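Local coordinates for protein beta-L-arabinobiosidase (Bacteroides thetaiotaomicron, PDB 5MQR) that hydrolyses glycosidic bonds and probably takes part in the breakdown of complex plant pectin by this gut bacterium, at residues Lys263-Pro271 with Lys310-Tyr321; Ile683-Met692 with Lys726-Thr734. All blocks are in the same frame, centred on the assembly; numbering follows the deposited sequence.

Contact 1 (Lys263-Pro271 with Lys310-Tyr321); sequences KAFNCYTLP and KIWGQRLSDGTY
Asn266 reaches across to the backbone of the facing strand with both ends of its carboxamide. Asn266 OD1 accepts a nearly straight hydrogen bond from Gly313 N at 2.9 Å, while Asn266 ND2 gives a more bent one to Ile311 O at 3.0 Å. A longer bond from ND2 to Ala264 O, within its own segment, completes a three-point grip that fixes the rotation of the amide. With chi1 at 56°, CG sits between the backbone N and the carbonyl carbon, and the amide lies almost parallel to the indole, Asn266 OD1 being 3.6 Å from Trp312 CE3. At the other end, Tyr321 OH gives a short bond to Thr269 O (2.5 Å), in the ring plane and on a carbonyl lone pair. Two waters fill in between: one joins Ala264 O to Ile311 N, the other donates to both Cys267 O and Gly313 O.

Strands 266-269 and 311-315 run nearly parallel (18°), each the first strand of its own four-stranded antiparallel sheet, as expected for inner strands of neighbouring beta-propeller blades.

Tyr321 CD2 lies over one face of the Tyr268 ring, the planes inclined at 39°, while Tyr268 CD2 rests 3.5 Å from Gly313 C. The Tyr268 hydroxyl bonds to Gly342 and Tyr345. Arg315 CG sits over one face of Tyr321, toward the rim, and Pro271 CD meets Tyr321 OH at 3.4 Å.

In aliphatic packing, Lys310 lays its extended chain against Ala264 CB; its NZ bonds to Gln77.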
loop_
_atom_site.group_PDB
_atom_site.type_symbol
_atom_site.label_atom_id
_atom_site.label_comp_id
_atom_site.label_asym_id
_atom_site.label_seq_id
_atom_site.Cartn_x
_atom_site.Cartn_y
_atom_site.Cartn_z
ATOM N N LYS A 263 31.195 -12.935 -12.086
ATOM C CA LYS A 263 31.461 -11.536 -12.393
ATOM C C LYS A 263 30.603 -10.565 -11.639
ATOM O O LYS A 263 29.422 -10.802 -11.474
ATOM C CB LYS A 263 31.255 -11.299 -13.879
ATOM C CG LYS A 263 31.959 -12.353 -14.691
ATOM C CD LYS A 263 32.479 -11.858 -16.017
ATOM C CE LYS A 263 33.495 -12.869 -16.531
ATOM N NZ LYS A 263 33.841 -12.533 -17.931
ATOM N N ALA A 264 31.215 -9.456 -11.224
ATOM C CA ALA A 264 30.509 -8.318 -10.639
ATOM C C ALA A 264 29.725 -8.705 -9.384
ATOM O O ALA A 264 28.553 -8.338 -9.222
ATOM C CB ALA A 264 29.604 -7.670 -11.685
ATOM N N PHE A 265 30.387 -9.477 -8.524
ATOM C CA PHE A 265 29.863 -9.858 -7.212
ATOM C C PHE A 265 29.223 -8.685 -6.474
ATOM O O PHE A 265 29.773 -7.581 -6.410
ATOM C CB PHE A 265 31.007 -10.438 -6.376
ATOM C CG PHE A 265 30.647 -10.766 -4.949
ATOM C CD1 PHE A 265 30.698 -9.790 -3.958
ATOM C CD2 PHE A 265 30.320 -12.068 -4.592
ATOM C CE1 PHE A 265 30.386 -10.092 -2.641
ATOM C CE2 PHE A 265 30.007 -12.397 -3.267
ATOM C CZ PHE A 265 30.041 -11.403 -2.286
ATOM N N ASN A 266 28.040 -8.922 -5.940
ATOM C CA ASN A 266 27.489 -8.068 -4.887
ATOM C C ASN A 266 26.722 -8.955 -3.949
ATOM O O ASN A 266 26.369 -10.070 -4.310
ATOM C CB ASN A 266 26.633 -6.912 -5.420
ATOM C CG ASN A 266 25.483 -7.358 -6.304
ATOM O OD1 ASN A 266 24.317 -7.144 -5.968
ATOM N ND2 ASN A 266 25.804 -7.943 -7.459
ATOM N N CYS A 267 26.487 -8.467 -2.736
ATOM C CA CYS A 267 25.863 -9.265 -1.708
ATOM C C CYS A 267 25.075 -8.436 -0.743
ATOM O O CYS A 267 25.228 -7.206 -0.669
ATOM C CB CYS A 267 26.939 -10.045 -0.924
ATOM S SG CYS A 267 28.073 -9.066 0.103
ATOM N N TYR A 268 24.248 -9.127 0.025
ATOM C CA TYR A 268 23.532 -8.500 1.117
ATOM C C TYR A 268 23.242 -9.505 2.209
ATOM O O TYR A 268 23.331 -10.709 1.981
ATOM C CB TYR A 268 22.244 -7.846 0.631
ATOM C CG TYR A 268 21.257 -8.716 -0.119
ATOM C CD1 TYR A 268 20.424 -9.626 0.544
ATOM C CD2 TYR A 268 21.098 -8.575 -1.488
ATOM C CE1 TYR A 268 19.494 -10.389 -0.158
ATOM C CE2 TYR A 268 20.173 -9.322 -2.202
ATOM C CZ TYR A 268 19.359 -10.225 -1.540
ATOM O OH TYR A 268 18.420 -10.934 -2.252
ATOM N N THR A 269 22.873 -8.988 3.374
ATOM C CA THR A 269 22.658 -9.783 4.568
ATOM C C THR A 269 21.167 -10.082 4.715
ATOM O O THR A 269 20.341 -9.180 4.740
ATOM C CB THR A 269 23.207 -9.058 5.813
ATOM O OG1 THR A 269 24.616 -8.824 5.641
ATOM C CG2 THR A 269 22.991 -9.910 7.075
ATOM N N LEU A 270 20.842 -11.365 4.788
ATOM C CA LEU A 270 19.463 -11.832 4.946
ATOM C C LEU A 270 18.978 -11.618 6.394
ATOM O O LEU A 270 19.781 -11.341 7.268
ATOM C CB LEU A 270 19.390 -13.325 4.595
ATOM C CG LEU A 270 19.739 -13.745 3.170
ATOM C CD1 LEU A 270 19.813 -15.260 3.080
ATOM C CD2 LEU A 270 18.703 -13.179 2.199
ATOM N N PRO A 271 17.671 -11.734 6.655
ATOM C CA PRO A 271 17.222 -11.488 8.041
ATOM C C PRO A 271 17.830 -12.408 9.099
ATOM O O PRO A 271 17.962 -11.972 10.233
ATOM C CB PRO A 271 15.701 -11.668 7.964
ATOM C CG PRO A 271 15.382 -11.337 6.539
ATOM C CD PRO A 271 16.529 -11.877 5.736
ATOM N N LYS A 310 24.940 -6.802 -15.498
ATOM C CA LYS A 310 24.867 -6.779 -14.010
ATOM C C LYS A 310 23.452 -6.772 -13.393
ATOM O O LYS A 310 22.489 -6.246 -13.958
ATOM C CB LYS A 310 25.619 -5.604 -13.375
ATOM C CG LYS A 310 27.090 -5.476 -13.678
ATOM C CD LYS A 310 27.676 -4.302 -12.896
ATOM C CE LYS A 310 29.174 -4.151 -13.163
ATOM N NZ LYS A 310 29.809 -3.045 -12.392
ATOM N N ILE A 311 23.374 -7.333 -12.193
ATOM C CA ILE A 311 22.200 -7.236 -11.342
ATOM C C ILE A 311 22.684 -6.749 -9.964
ATOM O O ILE A 311 23.733 -7.179 -9.460
ATOM C CB ILE A 311 21.448 -8.577 -11.271
ATOM C CG1 ILE A 311 20.322 -8.520 -10.218
ATOM C CG2 ILE A 311 22.395 -9.731 -10.970
ATOM C CD1 ILE A 311 19.252 -9.601 -10.387
ATOM N N TRP A 312 21.951 -5.806 -9.397
ATOM C CA TRP A 312 22.260 -5.253 -8.106
ATOM C C TRP A 312 21.166 -5.632 -7.142
ATOM O O TRP A 312 19.999 -5.389 -7.415
ATOM C CB TRP A 312 22.284 -3.740 -8.190
ATOM C CG TRP A 312 22.389 -3.095 -6.856
ATOM C CD1 TRP A 312 21.404 -2.448 -6.183
ATOM C CD2 TRP A 312 23.532 -3.087 -6.010
ATOM N NE1 TRP A 312 21.867 -2.002 -4.987
ATOM C CE2 TRP A 312 23.176 -2.382 -4.846
ATOM C CE3 TRP A 312 24.837 -3.590 -6.129
ATOM C CZ2 TRP A 312 24.084 -2.164 -3.786
ATOM C CZ3 TRP A 312 25.735 -3.370 -5.091
ATOM C CH2 TRP A 312 25.356 -2.649 -3.936
ATOM N N GLY A 313 21.550 -6.178 -6.010
ATOM C CA GLY A 313 20.610 -6.493 -4.942
ATOM C C GLY A 313 21.043 -5.850 -3.634
ATOM O O GLY A 313 22.221 -5.800 -3.339
ATOM N N GLN A 314 20.086 -5.390 -2.844
ATOM C CA GLN A 314 20.376 -4.869 -1.521
ATOM C C GLN A 314 19.183 -4.947 -0.592
ATOM O O GLN A 314 18.039 -5.028 -1.039
ATOM C CB GLN A 314 20.848 -3.412 -1.592
ATOM C CG GLN A 314 19.798 -2.373 -1.990
ATOM C CD GLN A 314 20.366 -0.953 -1.918
ATOM O OE1 GLN A 314 21.027 -0.466 -2.850
ATOM N NE2 GLN A 314 20.136 -0.296 -0.788
ATOM N N ARG A 315 19.494 -4.892 0.701
ATOM C CA ARG A 315 18.542 -4.554 1.729
ATOM C C ARG A 315 18.184 -3.043 1.699
ATOM O O ARG A 315 19.036 -2.203 1.476
ATOM C CB ARG A 315 19.090 -4.952 3.114
ATOM C CG ARG A 315 17.957 -5.087 4.118
ATOM C CD ARG A 315 18.348 -5.550 5.511
ATOM N NE ARG A 315 17.157 -6.172 6.100
ATOM C CZ ARG A 315 17.107 -6.849 7.247
ATOM N NH1 ARG A 315 18.194 -7.007 8.002
ATOM N NH2 ARG A 315 15.946 -7.378 7.633
ATOM N N LEU A 316 16.918 -2.726 1.913
ATOM C CA LEU A 316 16.429 -1.351 1.929
ATOM C C LEU A 316 16.293 -0.859 3.372
ATOM O O LEU A 316 16.443 -1.646 4.323
ATOM C CB LEU A 316 15.087 -1.258 1.194
ATOM C CG LEU A 316 15.106 -1.826 -0.231
ATOM C CD1 LEU A 316 13.706 -1.916 -0.814
ATOM C CD2 LEU A 316 15.987 -0.988 -1.129
ATOM N N SER A 317 16.026 0.443 3.531
ATOM C CA SER A 317 15.952 1.055 4.863
ATOM C C SER A 317 14.716 0.592 5.648
ATOM O O SER A 317 14.688 0.732 6.854
ATOM C CB SER A 317 15.975 2.592 4.792
ATOM O OG SER A 317 14.764 3.130 4.303
ATOM N N ASP A 318 13.700 0.069 4.963
ATOM C CA ASP A 318 12.515 -0.494 5.635
ATOM C C ASP A 318 12.659 -1.977 5.999
ATOM O O ASP A 318 11.700 -2.582 6.411
ATOM C CB ASP A 318 11.243 -0.262 4.788
ATOM C CG ASP A 318 11.230 -1.056 3.472
ATOM O OD1 ASP A 318 12.202 -1.806 3.191
ATOM O OD2 ASP A 318 10.229 -0.938 2.713
ATOM N N GLY A 319 13.834 -2.570 5.827
ATOM C CA GLY A 319 14.051 -3.977 6.177
ATOM C C GLY A 319 13.736 -4.974 5.058
ATOM O O GLY A 319 14.053 -6.158 5.190
ATOM N N THR A 320 13.150 -4.516 3.956
ATOM C CA THR A 320 12.871 -5.386 2.821
ATOM C C THR A 320 14.047 -5.349 1.829
ATOM O O THR A 320 15.096 -4.780 2.126
ATOM C CB THR A 320 11.534 -5.027 2.152
ATOM O OG1 THR A 320 11.630 -3.769 1.479
ATOM C CG2 THR A 320 10.409 -4.998 3.191
ATOM N N TYR A 321 13.884 -6.016 0.691
ATOM C CA TYR A 321 14.950 -6.211 -0.249
ATOM C C TYR A 321 14.480 -5.837 -1.661
ATOM O O TYR A 321 13.276 -5.854 -1.946
ATOM C CB TYR A 321 15.420 -7.659 -0.156
ATOM C CG TYR A 321 16.068 -7.994 1.185
ATOM C CD1 TYR A 321 15.295 -8.374 2.293
ATOM C CD2 TYR A 321 17.435 -7.945 1.340
ATOM C CE1 TYR A 321 15.884 -8.698 3.519
ATOM C CE2 TYR A 321 18.029 -8.253 2.548
ATOM C CZ TYR A 321 17.242 -8.629 3.640
ATOM O OH TYR A 321 17.852 -8.929 4.826
HETATM O O HOH W 1 26.035 -8.282 -11.108
HETATM O O HOH W 2 24.579 -5.048 -2.159
#

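Contact 2 (Ile683-Met692 with Lys726-Thr734); sequences IKETPVGYGM and KYLDQIIHT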
loop_
_atom_site.group_PDB
_atom_site.type_symbol
_atom_site.label_atom_id
_atom_site.label_comp_id
_atom_site.label_asym_id
_atom_site.label_seq_id
_atom_site.Cartn_x
_atom_site.Cartn_y
_atom_site.Cartn_z
ATOM N N ILE A 683 -33.916 -4.876 2.102
ATOM C CA ILE A 683 -34.379 -3.572 1.682
ATOM C C ILE A 683 -35.651 -3.787 0.864
ATOM O O ILE A 683 -35.621 -4.482 -0.167
ATOM C CB ILE A 683 -33.298 -2.854 0.878
ATOM C CG1 ILE A 683 -32.077 -2.642 1.785
ATOM C CG2 ILE A 683 -33.837 -1.533 0.334
ATOM C CD1 ILE A 683 -30.808 -2.287 1.046
ATOM N N LYS A 684 -36.751 -3.198 1.317
ATOM C CA LYS A 684 -38.069 -3.398 0.701
ATOM C C LYS A 684 -38.704 -2.085 0.255
ATOM O O LYS A 684 -38.732 -1.141 1.022
ATOM C CB LYS A 684 -38.965 -4.035 1.746
ATOM C CG LYS A 684 -40.309 -4.549 1.251
ATOM C CD LYS A 684 -40.994 -5.269 2.409
ATOM C CE LYS A 684 -42.408 -5.700 2.073
ATOM N NZ LYS A 684 -42.366 -6.568 0.877
ATOM N N GLU A 685 -39.234 -2.019 -0.964
ATOM C CA GLU A 685 -39.970 -0.813 -1.391
ATOM C C GLU A 685 -41.314 -0.779 -0.671
ATOM O O GLU A 685 -41.926 -1.821 -0.476
ATOM C CB GLU A 685 -40.126 -0.732 -2.922
ATOM C CG GLU A 685 -38.766 -0.619 -3.615
ATOM C CD GLU A 685 -38.762 -0.418 -5.136
ATOM O OE1 GLU A 685 -39.809 -0.571 -5.829
ATOM O OE2 GLU A 685 -37.638 -0.122 -5.642
ATOM N N THR A 686 -41.717 0.397 -0.191
ATOM C CA THR A 686 -43.058 0.604 0.382
ATOM C C THR A 686 -43.601 1.925 -0.124
ATOM O O THR A 686 -42.842 2.753 -0.583
ATOM C CB THR A 686 -43.086 0.597 1.940
ATOM O OG1 THR A 686 -42.867 1.914 2.474
ATOM C CG2 THR A 686 -42.079 -0.378 2.536
ATOM N N PRO A 687 -44.915 2.153 -0.022
ATOM C CA PRO A 687 -45.414 3.469 -0.479
ATOM C C PRO A 687 -44.844 4.688 0.272
ATOM O O PRO A 687 -44.918 5.787 -0.265
ATOM C CB PRO A 687 -46.939 3.372 -0.302
ATOM C CG PRO A 687 -47.240 1.897 -0.197
ATOM C CD PRO A 687 -46.001 1.245 0.371
ATOM N N VAL A 688 -44.260 4.498 1.462
ATOM C CA VAL A 688 -43.605 5.601 2.179
ATOM C C VAL A 688 -42.072 5.603 2.114
ATOM O O VAL A 688 -41.420 6.332 2.845
ATOM C CB VAL A 688 -44.077 5.657 3.639
ATOM C CG1 VAL A 688 -45.578 5.929 3.660
ATOM C CG2 VAL A 688 -43.719 4.375 4.404
ATOM N N GLY A 689 -41.498 4.821 1.213
ATOM C CA GLY A 689 -40.050 4.689 1.104
ATOM C C GLY A 689 -39.582 3.328 1.591
ATOM O O GLY A 689 -40.380 2.467 1.942
ATOM N N TYR A 690 -38.266 3.149 1.603
ATOM C CA TYR A 690 -37.678 1.869 1.944
ATOM C C TYR A 690 -37.962 1.464 3.381
ATOM O O TYR A 690 -37.973 2.310 4.279
ATOM C CB TYR A 690 -36.170 1.873 1.719
ATOM C CG TYR A 690 -35.698 2.044 0.279
ATOM C CD1 TYR A 690 -35.970 1.066 -0.695
ATOM C CD2 TYR A 690 -34.914 3.136 -0.094
ATOM C CE1 TYR A 690 -35.483 1.184 -1.990
ATOM C CE2 TYR A 690 -34.450 3.276 -1.405
ATOM C CZ TYR A 690 -34.740 2.294 -2.342
ATOM O OH TYR A 690 -34.283 2.419 -3.628
ATOM N N GLY A 691 -38.230 0.167 3.548
ATOM C CA GLY A 691 -38.353 -0.488 4.836
ATOM C C GLY A 691 -37.274 -1.546 4.926
ATOM O O GLY A 691 -36.658 -1.873 3.901
HETATM N N MSE A 692 -37.029 -2.046 6.145
HETATM C CA MSE A 692 -36.118 -3.173 6.384
HETATM C C MSE A 692 -36.821 -4.277 7.140
HETATM O O MSE A 692 -37.223 -4.110 8.306
HETATM C CB MSE A 692 -34.820 -2.767 7.086
HETATM C CG MSE A 692 -33.924 -3.965 7.358
HETATM SE SE MSE A 692 -32.046 -3.406 7.573
HETATM C CE MSE A 692 -31.468 -3.223 5.687
ATOM N N LYS A 726 -29.442 6.945 1.505
ATOM C CA LYS A 726 -30.894 6.954 1.267
ATOM C C LYS A 726 -31.620 5.743 1.852
ATOM O O LYS A 726 -32.742 5.888 2.301
ATOM C CB LYS A 726 -31.247 7.144 -0.217
ATOM C CG LYS A 726 -30.975 5.926 -1.088
ATOM C CD LYS A 726 -31.311 6.197 -2.551
ATOM C CE LYS A 726 -31.078 4.930 -3.364
ATOM N NZ LYS A 726 -31.175 5.144 -4.823
ATOM N N TYR A 727 -30.970 4.580 1.886
ATOM C CA TYR A 727 -31.585 3.334 2.387
ATOM C C TYR A 727 -31.942 3.440 3.865
ATOM O O TYR A 727 -33.120 3.310 4.257
ATOM C CB TYR A 727 -30.683 2.085 2.126
ATOM C CG TYR A 727 -30.389 1.926 0.647
ATOM C CD1 TYR A 727 -31.398 1.547 -0.245
ATOM C CD2 TYR A 727 -29.136 2.245 0.133
ATOM C CE1 TYR A 727 -31.151 1.441 -1.610
ATOM C CE2 TYR A 727 -28.881 2.177 -1.232
ATOM C CZ TYR A 727 -29.892 1.772 -2.096
ATOM O OH TYR A 727 -29.646 1.686 -3.422
ATOM N N LEU A 728 -30.924 3.680 4.678
ATOM C CA LEU A 728 -31.115 3.775 6.111
ATOM C C LEU A 728 -31.919 5.039 6.540
ATOM O O LEU A 728 -32.699 4.989 7.498
ATOM C CB LEU A 728 -29.776 3.689 6.824
ATOM C CG LEU A 728 -29.874 3.509 8.340
ATOM C CD1 LEU A 728 -30.803 2.366 8.766
ATOM C CD2 LEU A 728 -28.459 3.287 8.844
ATOM N N ASP A 729 -31.761 6.148 5.819
ATOM C CA ASP A 729 -32.592 7.336 6.065
ATOM C C ASP A 729 -34.089 6.959 6.022
ATOM O O ASP A 729 -34.846 7.256 6.931
ATOM C CB ASP A 729 -32.352 8.407 4.999
ATOM C CG ASP A 729 -31.077 9.228 5.193
ATOM O OD1 ASP A 729 -30.318 9.134 6.182
ATOM O OD2 ASP A 729 -30.859 10.019 4.266
ATOM N N GLN A 730 -34.470 6.283 4.943
ATOM C CA GLN A 730 -35.845 5.877 4.683
ATOM C C GLN A 730 -36.340 4.776 5.617
ATOM O O GLN A 730 -37.465 4.860 6.119
ATOM C CB GLN A 730 -36.015 5.480 3.205
ATOM C CG GLN A 730 -35.945 6.693 2.278
ATOM C CD GLN A 730 -36.161 6.381 0.810
ATOM O OE1 GLN A 730 -36.996 5.529 0.440
ATOM N NE2 GLN A 730 -35.421 7.070 -0.043
ATOM N N ILE A 731 -35.495 3.769 5.858
ATOM C CA ILE A 731 -35.801 2.674 6.783
ATOM C C ILE A 731 -36.207 3.188 8.150
ATOM O O ILE A 731 -37.201 2.735 8.702
ATOM C CB ILE A 731 -34.621 1.687 6.928
ATOM C CG1 ILE A 731 -34.502 0.820 5.670
ATOM C CG2 ILE A 731 -34.784 0.776 8.138
ATOM C CD1 ILE A 731 -33.095 0.273 5.454
ATOM N N ILE A 732 -35.414 4.100 8.690
ATOM C CA ILE A 732 -35.712 4.761 9.948
ATOM C C ILE A 732 -36.979 5.619 9.827
ATOM O O ILE A 732 -37.890 5.478 10.654
ATOM C CB ILE A 732 -34.497 5.589 10.451
ATOM C CG1 ILE A 732 -33.385 4.627 10.874
ATOM C CG2 ILE A 732 -34.865 6.507 11.622
ATOM C CD1 ILE A 732 -32.053 5.294 11.056
ATOM N N HIS A 733 -37.063 6.482 8.817
ATOM C CA HIS A 733 -38.257 7.332 8.692
ATOM C C HIS A 733 -39.526 6.497 8.518
ATOM O O HIS A 733 -40.560 6.854 9.038
ATOM C CB HIS A 733 -38.114 8.380 7.586
ATOM C CG HIS A 733 -37.142 9.479 7.917
ATOM N ND1 HIS A 733 -36.616 10.326 6.959
ATOM C CD2 HIS A 733 -36.571 9.842 9.092
ATOM C CE1 HIS A 733 -35.772 11.167 7.533
ATOM N NE2 HIS A 733 -35.733 10.898 8.825
ATOM N N THR A 734 -39.422 5.357 7.844
ATOM C CA THR A 734 -40.555 4.452 7.678
ATOM C C THR A 734 -41.085 3.942 9.038
ATOM O O THR A 734 -42.294 3.945 9.263
ATOM C CB THR A 734 -40.154 3.283 6.768
ATOM O OG1 THR A 734 -39.949 3.769 5.434
ATOM C CG2 THR A 734 -41.204 2.199 6.764
HETATM O O HOH W 3 -39.594 6.442 4.766
HETATM O O HOH W 4 -34.112 4.984 -4.430
HETATM O O HOH W 5 -38.349 0.152 8.112
#
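Tyr690 takes Tyr727 over one ring face, Tyr727 CD1 lying 3.7 Å from Tyr690 CE2; the two side chains point the same way but their rings are inclined at 43°. Tyr727 in turn carries Lys726 CG above the centre of a face and meets Trp653 edge-to-face, while Ile683 CG2 approaches it obliquely. The Gln730 carboxamide is turned only 19° from the Tyr690 ring plane, and Gln730 OE1 lies 3.2 Å from Tyr690 CD2. Gln730 OE1 also accepts from Tyr690 N at 2.9 Å, the donor tilted a little from the carbonyl plane, which ties the helix side chain to the backbone just ahead of strand 691-692. A water links Tyr690 OH to Lys726 NZ.

In Thr734, chi1 of -68° sets OG1 anti to the carbonyl carbon, beside the backbone N, where Thr734 OG1 lies 2.7 Å from Tyr690 O; a second water donates to it and to Val688 O. Ile731 CG2 packs 3.7 Å from CB of selenomethionine Met692, and its CG1 lies against Gly691. The arrangement is a short beta hairpin, 683-692, with a type I turn from Thr686 to Gly689, docked along helix 726-737 of the MGH1-like glycoside hydrolase domain, consistent with the (alpha/alpha)6 toroid of related glycoside hydrolases.

The contacts come in series along the chain: contact 1 closes before contact 2 opens. Their centres lie about 59 Å apart on opposite sides of the chain's centre, and even their nearest atoms are about 39 Å from each other. Strands 266-269 and 311-315 on one side, and hairpin 683-692 with helix 726-737 on the other, are separate elements. Contact 1 lies in the N-terminal, propeller-like part, with a bound calcium ion about 7 Å from the side chain of Trp312. Contact 2 follows the long beta-rich region that ends with strand 600-610. In this multidomain enzyme, one contact joins two sheets of the beta part, the other docks a hairpin on a helix of the helical part.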